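Local atomic coordinates of lipocalin (Argas monolakensis, PDB entry 3BRN), a protein that binds the biogenic amine serotonin inside a lipocalin beta barrel. Residues Tyr28-Tyr42 against Arg143-Pro157. Residues are numbered along the deposited sequence; the frame is centred on the assembly and turned at random.
Sequences YLRKTTKPGTPECAY and RPIHHTWQTYCPPLP
The disulfide between Cys-40 and Cys-153 (SG to SG 2.1 Å, chi3 -87°) ties the loop after strand 26-32 to the C-terminal tail. Beside it Tyr-152 OH donates to Glu-39 OE1 (2.6 Å), reaching the oxygen from above the carboxylate plane.

Tyr-28 lies between an aromatic and an aliphatic neighbour. With CG beside the backbone N (chi1 -74°), its ring is sandwiched between Trp-149, whose five-membered ring turns an edge to one face with the planes at 55°, and Leu-156 CD2, which makes a CH-pi contact with the opposite face, 3.9 Å from the ring centroid. Tyr-28 OH extends beyond the sandwich to a lone pair of Pro-154 O (2.6 Å), fixing the ring's far end. Leu-156 CD2 also packs against the Tyr-42 ring, whose hydroxyl is hydrogen-bonded to Ile-69 O.

Among the polar side chains, Arg-30 bends at chi2 and sends NH1 to His-147 ND1 (3.2 Å), a nearly straight bond in the plane of both the imidazole and the guanidinium; its NE passes the Trp-149 ring and hydrogen-bonds to Tyr-129 OH. Thr-148 lies between strand 28-32 and the loop 37-40, donating through OG1 to Thr-37 OG1.

The backbones pair antiparallel at Thr-32 and His-146. Thr-32 O accepts twice, from His-146 N (2.7 Å) and from ND1 of the same residue; the ND1 bond lies in the ring plane and sets the imidazole's rotation, with Pro-35 CA over one face. Further along, Thr-148 N donates to Arg-30 O, while Thr-148 O takes Cys-40 N (2.9 Å), so this residue bridges strand and returning loop.

Short strand 146-147 thus adds to strand 26-32 of the calycin-type barrel, which also pairs with strand 115-120 across a classic beta bulge at Arg-30 and Lys-31, and the disulfide fastens the C-terminal tail to the outside of this serotonin-binding lipocalin.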
loop_
_atom_site.group_PDB
_atom_site.type_symbol
_atom_site.label_atom_id
_atom_site.label_comp_id
_atom_site.label_asym_id
_atom_site.label_seq_id
_atom_site.Cartn_x
_atom_site.Cartn_y
_atom_site.Cartn_z
ATOM N N TYR A 28 2.597 -2.799 -4.726
ATOM C CA TYR A 28 3.720 -3.372 -4.013
ATOM C C TYR A 28 4.021 -2.480 -2.833
ATOM O O TYR A 28 3.983 -1.262 -2.982
ATOM C CB TYR A 28 4.971 -3.373 -4.881
ATOM C CG TYR A 28 4.965 -4.396 -5.980
ATOM C CD1 TYR A 28 4.597 -4.046 -7.267
ATOM C CD2 TYR A 28 5.360 -5.709 -5.739
ATOM C CE1 TYR A 28 4.695 -4.949 -8.301
ATOM C CE2 TYR A 28 5.391 -6.641 -6.765
ATOM C CZ TYR A 28 5.060 -6.248 -8.038
ATOM O OH TYR A 28 5.142 -7.139 -9.086
ATOM N N LEU A 29 4.500 -3.073 -1.739
ATOM C CA LEU A 29 5.019 -2.260 -0.640
ATOM C C LEU A 29 6.439 -1.911 -1.065
ATOM O O LEU A 29 7.262 -2.802 -1.202
ATOM C CB LEU A 29 5.030 -3.031 0.678
ATOM C CG LEU A 29 5.740 -2.354 1.873
ATOM C CD1 LEU A 29 5.074 -1.015 2.139
ATOM C CD2 LEU A 29 5.555 -3.248 3.092
ATOM N N ARG A 30 6.636 -0.658 -1.493
ATOM C CA ARG A 30 7.895 -0.211 -2.077
ATOM C C ARG A 30 8.951 0.134 -1.027
ATOM O O ARG A 30 10.124 -0.220 -1.177
ATOM C CB ARG A 30 7.651 0.976 -3.022
ATOM C CG ARG A 30 8.905 1.592 -3.656
ATOM C CD ARG A 30 9.714 0.582 -4.495
ATOM N NE ARG A 30 10.949 1.184 -4.998
ATOM C CZ ARG A 30 12.040 1.398 -4.264
ATOM N NH1 ARG A 30 12.083 1.030 -2.990
ATOM N NH2 ARG A 30 13.099 1.969 -4.808
ATOM N N LYS A 31 8.570 0.933 -0.034
ATOM C CA LYS A 31 9.497 1.289 1.054
ATOM C C LYS A 31 8.727 1.268 2.359
ATOM O O LYS A 31 7.580 1.690 2.386
ATOM C CB LYS A 31 10.063 2.704 0.858
ATOM C CG LYS A 31 10.764 2.958 -0.477
ATOM C CD LYS A 31 11.358 4.354 -0.519
ATOM C CE LYS A 31 12.008 4.647 -1.871
ATOM N NZ LYS A 31 12.097 6.108 -2.113
ATOM N N THR A 32 9.423 0.975 3.461
ATOM C CA THR A 32 8.809 1.036 4.792
ATOM C C THR A 32 9.856 1.408 5.844
ATOM O O THR A 32 11.057 1.218 5.626
ATOM C CB THR A 32 8.091 -0.308 5.158
ATOM O OG1 THR A 32 7.538 -0.227 6.476
ATOM C CG2 THR A 32 9.059 -1.497 5.102
ATOM N N THR A 33 9.416 2.037 6.935
ATOM C CA THR A 33 10.300 2.271 8.077
ATOM C C THR A 33 10.266 1.092 9.049
ATOM O O THR A 33 10.888 1.141 10.105
ATOM C CB THR A 33 9.950 3.580 8.836
ATOM O OG1 THR A 33 8.592 3.517 9.294
ATOM C CG2 THR A 33 10.126 4.808 7.898
ATOM N N LYS A 34 9.472 0.067 8.749
ATOM C CA LYS A 34 9.500 -1.126 9.593
ATOM C C LYS A 34 10.468 -2.152 8.985
ATOM O O LYS A 34 10.335 -2.507 7.809
ATOM C CB LYS A 34 8.095 -1.735 9.710
ATOM C CG LYS A 34 8.053 -3.124 10.346
ATOM C CD LYS A 34 6.618 -3.589 10.545
ATOM C CE LYS A 34 6.532 -5.105 10.732
ATOM N NZ LYS A 34 5.110 -5.578 10.786
ATOM N N PRO A 35 11.421 -2.650 9.789
ATOM C CA PRO A 35 12.361 -3.664 9.320
ATOM C C PRO A 35 11.764 -5.075 9.364
ATOM O O PRO A 35 10.753 -5.307 10.035
ATOM C CB PRO A 35 13.515 -3.547 10.322
ATOM C CG PRO A 35 12.837 -3.149 11.594
ATOM C CD PRO A 35 11.664 -2.281 11.194
ATOM N N GLY A 36 12.304 -5.964 8.533
ATOM C CA GLY A 36 11.933 -7.374 8.558
ATOM C C GLY A 36 10.697 -7.751 7.765
ATOM O O GLY A 36 10.175 -8.856 7.920
ATOM N N THR A 37 10.222 -6.863 6.899
ATOM C CA THR A 37 9.031 -7.195 6.118
ATOM C C THR A 37 9.355 -8.107 4.917
ATOM O O THR A 37 10.442 -8.026 4.341
ATOM C CB THR A 37 8.199 -5.938 5.724
ATOM O OG1 THR A 37 8.944 -5.113 4.822
ATOM C CG2 THR A 37 7.886 -5.121 6.966
ATOM N N PRO A 38 8.447 -9.041 4.597
ATOM C CA PRO A 38 8.703 -9.990 3.507
ATOM C C PRO A 38 8.983 -9.275 2.179
ATOM O O PRO A 38 8.344 -8.274 1.873
ATOM C CB PRO A 38 7.394 -10.784 3.416
ATOM C CG PRO A 38 6.679 -10.535 4.708
ATOM C CD PRO A 38 7.093 -9.175 5.155
ATOM N N GLU A 39 9.990 -9.743 1.443
ATOM C CA GLU A 39 10.312 -9.207 0.121
ATOM C C GLU A 39 9.093 -9.314 -0.789
ATOM O O GLU A 39 8.324 -10.269 -0.688
ATOM C CB GLU A 39 11.481 -10.007 -0.498
ATOM C CG GLU A 39 11.325 -11.521 -0.337
ATOM C CD GLU A 39 12.315 -12.368 -1.163
ATOM O OE1 GLU A 39 13.417 -11.888 -1.535
ATOM O OE2 GLU A 39 11.993 -13.556 -1.393
ATOM N N CYS A 40 8.900 -8.307 -1.638
ATOM C CA CYS A 40 7.851 -8.310 -2.667
ATOM C C CYS A 40 6.433 -8.397 -2.120
ATOM O O CYS A 40 5.534 -8.920 -2.794
ATOM C CB CYS A 40 8.084 -9.419 -3.701
ATOM S SG CYS A 40 9.781 -9.555 -4.326
ATOM N N ALA A 41 6.222 -7.843 -0.928
ATOM C CA ALA A 41 4.901 -7.824 -0.303
ATOM C C ALA A 41 3.962 -6.975 -1.156
ATOM O O ALA A 41 4.377 -5.960 -1.713
ATOM C CB ALA A 41 4.996 -7.267 1.127
ATOM N N TYR A 42 2.731 -7.439 -1.355
ATOM C CA TYR A 42 1.797 -6.720 -2.218
ATOM C C TYR A 42 0.348 -6.999 -1.826
ATOM O O TYR A 42 0.071 -7.868 -1.015
ATOM C CB TYR A 42 1.978 -7.149 -3.682
ATOM C CG TYR A 42 1.375 -8.519 -3.969
ATOM C CD1 TYR A 42 2.104 -9.685 -3.725
ATOM C CD2 TYR A 42 0.056 -8.648 -4.421
ATOM C CE1 TYR A 42 1.544 -10.938 -3.925
ATOM C CE2 TYR A 42 -0.521 -9.914 -4.626
ATOM C CZ TYR A 42 0.227 -11.051 -4.338
ATOM O OH TYR A 42 -0.299 -12.316 -4.531
ATOM N N ARG A 143 14.428 8.468 9.938
ATOM C CA ARG A 143 14.250 7.050 10.273
ATOM C C ARG A 143 14.836 6.173 9.170
ATOM O O ARG A 143 14.781 6.527 7.985
ATOM C CB ARG A 143 12.765 6.729 10.421
ATOM C CG ARG A 143 12.070 7.378 11.618
ATOM C CD ARG A 143 10.596 6.962 11.660
ATOM N NE ARG A 143 9.842 7.579 12.754
ATOM C CZ ARG A 143 9.325 8.806 12.705
ATOM N NH1 ARG A 143 9.542 9.591 11.651
ATOM N NH2 ARG A 143 8.641 9.276 13.738
ATOM N N PRO A 144 15.392 5.015 9.548
ATOM C CA PRO A 144 15.902 4.094 8.536
ATOM C C PRO A 144 14.800 3.629 7.584
ATOM O O PRO A 144 13.650 3.473 8.009
ATOM C CB PRO A 144 16.413 2.916 9.367
ATOM C CG PRO A 144 16.833 3.561 10.680
ATOM C CD PRO A 144 15.772 4.613 10.916
ATOM N N ILE A 145 15.137 3.518 6.298
ATOM C CA ILE A 145 14.188 3.104 5.262
ATOM C C ILE A 145 14.553 1.707 4.756
ATOM O O ILE A 145 15.728 1.399 4.552
ATOM C CB ILE A 145 14.215 4.051 4.038
ATOM C CG1 ILE A 145 14.078 5.522 4.447
ATOM C CG2 ILE A 145 13.188 3.605 2.996
ATOM C CD1 ILE A 145 12.905 5.811 5.294
ATOM N N HIS A 146 13.564 0.846 4.641
ATOM C CA HIS A 146 13.733 -0.444 4.051
ATOM C C HIS A 146 13.052 -0.615 2.728
ATOM O O HIS A 146 11.876 -0.396 2.607
ATOM C CB HIS A 146 13.282 -1.506 5.001
ATOM C CG HIS A 146 13.857 -1.339 6.349
ATOM N ND1 HIS A 146 13.421 -0.379 7.216
ATOM C CD2 HIS A 146 14.894 -1.944 6.948
ATOM C CE1 HIS A 146 14.144 -0.418 8.309
ATOM N NE2 HIS A 146 15.038 -1.363 8.171
ATOM N N HIS A 147 13.804 -1.058 1.752
ATOM C CA HIS A 147 13.325 -1.147 0.411
ATOM C C HIS A 147 12.799 -2.518 0.047
ATOM O O HIS A 147 13.556 -3.392 -0.237
ATOM C CB HIS A 147 14.396 -0.698 -0.540
ATOM C CG HIS A 147 14.887 0.664 -0.249
ATOM N ND1 HIS A 147 14.467 1.762 -0.945
ATOM C CD2 HIS A 147 15.713 1.117 0.707
ATOM C CE1 HIS A 147 15.038 2.833 -0.455
ATOM N NE2 HIS A 147 15.793 2.469 0.558
ATOM N N THR A 148 11.490 -2.681 0.062
ATOM C CA THR A 148 10.857 -3.991 0.118
ATOM C C THR A 148 10.652 -4.612 -1.253
ATOM O O THR A 148 10.390 -5.802 -1.354
ATOM C CB THR A 148 9.483 -3.896 0.821
ATOM O OG1 THR A 148 9.682 -3.655 2.215
ATOM C CG2 THR A 148 8.687 -5.196 0.638
ATOM N N TRP A 149 10.478 -3.756 -2.249
ATOM C CA TRP A 149 10.351 -4.181 -3.634
ATOM C C TRP A 149 11.708 -4.073 -4.281
ATOM O O TRP A 149 12.482 -3.171 -3.952
ATOM C CB TRP A 149 9.386 -3.284 -4.397
ATOM C CG TRP A 149 9.382 -3.578 -5.879
ATOM C CD1 TRP A 149 8.731 -4.603 -6.510
ATOM C CD2 TRP A 149 10.115 -2.880 -6.899
ATOM N NE1 TRP A 149 8.986 -4.560 -7.866
ATOM C CE2 TRP A 149 9.820 -3.505 -8.127
ATOM C CE3 TRP A 149 10.967 -1.771 -6.894
ATOM C CZ2 TRP A 149 10.314 -3.035 -9.333
ATOM C CZ3 TRP A 149 11.493 -1.337 -8.092
ATOM C CH2 TRP A 149 11.189 -1.985 -9.289
ATOM N N GLN A 150 12.030 -5.069 -5.100
ATOM C CA GLN A 150 13.242 -5.082 -5.896
ATOM C C GLN A 150 12.875 -5.484 -7.313
ATOM O O GLN A 150 11.851 -6.111 -7.542
ATOM C CB GLN A 150 14.265 -6.073 -5.329
ATOM C CG GLN A 150 14.977 -5.567 -4.095
ATOM C CD GLN A 150 15.515 -4.164 -4.295
ATOM O OE1 GLN A 150 16.356 -3.994 -5.307
ATOM N NE2 GLN A 150 15.094 -3.223 -3.616
ATOM N N THR A 151 13.657 -5.015 -8.267
ATOM C CA THR A 151 13.398 -5.265 -9.675
ATOM C C THR A 151 13.253 -6.752 -10.025
ATOM O O THR A 151 12.647 -7.100 -11.047
ATOM C CB THR A 151 14.493 -4.608 -10.531
ATOM O OG1 THR A 151 14.159 -4.731 -11.913
ATOM C CG2 THR A 151 15.828 -5.254 -10.272
ATOM N N TYR A 152 13.784 -7.627 -9.168
ATOM C CA TYR A 152 13.683 -9.077 -9.365
ATOM C C TYR A 152 12.344 -9.642 -8.903
ATOM O O TYR A 152 12.084 -10.833 -9.080
ATOM C CB TYR A 152 14.815 -9.813 -8.633
ATOM C CG TYR A 152 14.646 -9.836 -7.123
ATOM C CD1 TYR A 152 15.361 -8.964 -6.307
ATOM C CD2 TYR A 152 13.720 -10.680 -6.521
ATOM C CE1 TYR A 152 15.184 -8.958 -4.933
ATOM C CE2 TYR A 152 13.509 -10.658 -5.145
ATOM C CZ TYR A 152 14.246 -9.797 -4.357
ATOM O OH TYR A 152 14.065 -9.795 -2.985
ATOM N N CYS A 153 11.527 -8.819 -8.244
ATOM C CA CYS A 153 10.207 -9.266 -7.796
ATOM C C CYS A 153 9.349 -9.701 -8.989
ATOM O O CYS A 153 9.257 -8.985 -9.980
ATOM C CB CYS A 153 9.484 -8.141 -7.029
ATOM S SG CYS A 153 10.110 -7.805 -5.346
ATOM N N PRO A 154 8.671 -10.854 -8.880
ATOM C CA PRO A 154 7.788 -11.229 -9.982
ATOM C C PRO A 154 6.668 -10.199 -10.180
ATOM O O PRO A 154 6.484 -9.316 -9.331
ATOM C CB PRO A 154 7.204 -12.580 -9.532
ATOM C CG PRO A 154 8.120 -13.070 -8.451
ATOM C CD PRO A 154 8.630 -11.826 -7.775
ATOM N N PRO A 155 6.006 -10.231 -11.348
ATOM C CA PRO A 155 4.847 -9.373 -11.596
ATOM C C PRO A 155 3.694 -9.821 -10.714
ATOM O O PRO A 155 3.718 -10.936 -10.193
ATOM C CB PRO A 155 4.512 -9.645 -13.069
ATOM C CG PRO A 155 5.731 -10.293 -13.641
ATOM C CD PRO A 155 6.323 -11.072 -12.513
ATOM N N LEU A 156 2.709 -8.953 -10.512
ATOM C CA LEU A 156 1.590 -9.308 -9.651
ATOM C C LEU A 156 0.740 -10.384 -10.307
ATOM O O LEU A 156 0.620 -10.419 -11.536
ATOM C CB LEU A 156 0.738 -8.077 -9.277
ATOM C CG LEU A 156 1.430 -7.038 -8.385
ATOM C CD1 LEU A 156 0.494 -5.895 -7.983
ATOM C CD2 LEU A 156 1.990 -7.709 -7.154
ATOM N N PRO A 157 0.262 -11.343 -9.498
ATOM C CA PRO A 157 -0.677 -12.362 -9.959
ATOM C C PRO A 157 -1.949 -11.727 -10.530
ATOM O O PRO A 157 -2.513 -12.198 -11.518
ATOM C CB PRO A 157 -0.996 -13.160 -8.684
ATOM C CG PRO A 157 -0.453 -12.349 -7.540
ATOM C CD PRO A 157 0.672 -11.551 -8.101
ATOM O OXT PRO A 157 -2.405 -10.679 -10.073
HETATM O O HOH W 1 12.838 2.746 10.749
#